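PDB 5JBD: inactive glucansucrase from Lactobacillus reuteri, which belongs to glycoside hydrolase family 70, with a TIM-barrel-type core and a bound calcium ion. Local coordinates for residues R221-Q226 and D286-D291. Residues are numbered along the deposited sequence; the frame is centred on the assembly and turned at random.
Sequences RTINNQ and DNIDAD. With CA (calcium ion), chain C.
Gln226 lays its extended side chain (chi1 and chi2 both t) over the methyl group of Ala290, with CD 3.7 Å from CB, and its amide continues to Asp291, where NE2 donates a nearly straight hydrogen bond of 2.8 Å to OD1. The same NE2 also bonds to Asp294, one turn on. Asp289, just before the turn into helix 291-304, caps it: OD1 accepts from Asp291 N at 3.0 Å, and Ser822 OG hydrogen-bonds to OD2 of both aspartates. The two loops come closest at Arg221 and Asp289, whose CA atoms are 4.9 Å apart. Here Ala290 N donates to Arg221 O at 3.0 Å, and Asp289 CA adds a CH...O contact of 3.5 Å to the same oxygen. Arg221 starts toward Asp289 but turns back, so that NH1 donates to Gln226 O at 3.1 Å and closes the loop around Thr222-Asn225, a type II' beta turn (phi/psi Ile223 54/-126, Asn224 -73/-6) with Asn225 N bonded to Thr222 O at 2.9 Å. A water accepts from Ile223 N and donates to Ile288 O, 2.8 Å from each. Thr222 CG2 packs 3.3 Å from Asp286 O, and Ile223 CD1 lies 3.7 Å from Asp286 CG, whose OD2 is hydrogen-bonded to His324. The CA-to-CB bond of Asn287 points away from 221-226, and its carbonyl O binds calcium at 2.4 Å, alongside Glu237, Asp243 and Asn751. The contact thus joins the loop between strands 193-197 and 242-244 to the barrel's beta-to-alpha connection from strand 279-282 into helix 291-304, while helix 326-333 packs against Ile223 and Asn224.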
# COMPACT_ATOMS: atom_id res chain seq x y z
N ARG A 221 12.28 -10.86 -9.09
CA ARG A 221 11.89 -12.26 -9.24
C ARG A 221 10.39 -12.35 -9.00
O ARG A 221 9.92 -13.13 -8.16
CB ARG A 221 12.68 -13.17 -8.30
CG ARG A 221 14.19 -13.16 -8.53
CD ARG A 221 14.57 -13.53 -9.96
NE ARG A 221 15.99 -13.87 -10.05
CZ ARG A 221 16.52 -15.09 -9.90
NH1 ARG A 221 15.78 -16.18 -9.68
NH2 ARG A 221 17.84 -15.23 -9.99
N THR A 222 9.67 -11.58 -9.80
CA THR A 222 8.28 -11.22 -9.61
C THR A 222 7.44 -11.92 -10.66
O THR A 222 7.85 -12.02 -11.82
CB THR A 222 8.10 -9.72 -9.78
OG1 THR A 222 8.79 -9.26 -10.96
CG2 THR A 222 8.68 -8.98 -8.54
N ILE A 223 6.28 -12.42 -10.24
CA ILE A 223 5.31 -13.10 -11.13
C ILE A 223 6.00 -14.23 -11.91
O ILE A 223 6.67 -15.07 -11.27
CB ILE A 223 4.52 -12.09 -12.03
CG1 ILE A 223 4.22 -10.79 -11.29
CG2 ILE A 223 3.21 -12.71 -12.48
CD1 ILE A 223 3.38 -9.81 -12.09
N ASN A 224 5.91 -14.25 -13.25
CA ASN A 224 6.56 -15.31 -14.04
C ASN A 224 8.09 -15.21 -14.13
O ASN A 224 8.71 -16.13 -14.64
CB ASN A 224 5.95 -15.41 -15.44
CG ASN A 224 4.45 -15.73 -15.39
OD1 ASN A 224 4.07 -16.84 -15.02
ND2 ASN A 224 3.61 -14.74 -15.69
N ASN A 225 8.70 -14.15 -13.59
CA ASN A 225 10.17 -14.08 -13.53
C ASN A 225 10.78 -14.63 -12.23
O ASN A 225 11.95 -14.38 -11.93
CB ASN A 225 10.66 -12.65 -13.78
CG ASN A 225 12.11 -12.61 -14.27
OD1 ASN A 225 12.53 -13.44 -15.07
ND2 ASN A 225 12.87 -11.67 -13.75
N GLN A 226 10.01 -15.41 -11.48
CA GLN A 226 10.48 -16.02 -10.22
C GLN A 226 11.82 -16.74 -10.40
O GLN A 226 12.71 -16.60 -9.55
CB GLN A 226 9.42 -16.99 -9.69
CG GLN A 226 9.69 -17.59 -8.31
CD GLN A 226 8.55 -18.47 -7.83
OE1 GLN A 226 7.59 -18.71 -8.56
NE2 GLN A 226 8.66 -18.98 -6.61
N ASP A 286 2.66 -8.57 -6.84
CA ASP A 286 3.48 -8.46 -8.04
C ASP A 286 4.86 -7.84 -7.81
O ASP A 286 5.64 -7.73 -8.75
CB ASP A 286 2.80 -7.63 -9.16
CG ASP A 286 1.38 -8.13 -9.54
OD1 ASP A 286 1.03 -9.28 -9.22
OD2 ASP A 286 0.65 -7.34 -10.20
N ASN A 287 5.16 -7.41 -6.58
CA ASN A 287 6.37 -6.62 -6.32
C ASN A 287 7.29 -7.26 -5.27
O ASN A 287 8.17 -6.59 -4.74
CB ASN A 287 5.96 -5.22 -5.89
CG ASN A 287 4.90 -4.62 -6.80
OD1 ASN A 287 3.76 -4.49 -6.38
ND2 ASN A 287 5.26 -4.29 -8.04
N ILE A 288 7.07 -8.54 -5.00
CA ILE A 288 7.83 -9.31 -4.02
C ILE A 288 8.27 -10.62 -4.69
O ILE A 288 7.56 -11.13 -5.55
CB ILE A 288 6.99 -9.59 -2.75
CG1 ILE A 288 5.71 -10.40 -3.07
CG2 ILE A 288 6.62 -8.28 -2.06
CD1 ILE A 288 4.72 -10.50 -1.92
N ASP A 289 9.42 -11.14 -4.30
CA ASP A 289 9.89 -12.45 -4.74
C ASP A 289 8.74 -13.45 -4.62
O ASP A 289 8.17 -13.64 -3.54
CB ASP A 289 11.11 -12.89 -3.92
CG ASP A 289 11.82 -14.11 -4.51
OD1 ASP A 289 11.14 -15.07 -4.93
OD2 ASP A 289 13.07 -14.14 -4.52
N ALA A 290 8.35 -14.05 -5.76
CA ALA A 290 7.18 -14.95 -5.79
C ALA A 290 7.32 -16.21 -4.95
O ALA A 290 6.31 -16.87 -4.69
CB ALA A 290 6.81 -15.30 -7.23
N ASP A 291 8.55 -16.55 -4.52
CA ASP A 291 8.75 -17.62 -3.54
C ASP A 291 7.80 -17.50 -2.35
O ASP A 291 7.34 -18.51 -1.83
CB ASP A 291 10.17 -17.59 -2.96
CG ASP A 291 11.25 -17.90 -3.96
OD1 ASP A 291 10.97 -18.35 -5.09
OD2 ASP A 291 12.42 -17.66 -3.59
CA CA C . 9.73 -5.40 -3.36
O HOH W 1 5.69 -11.79 -7.57
O HOH W 2 9.84 -6.51 -1.23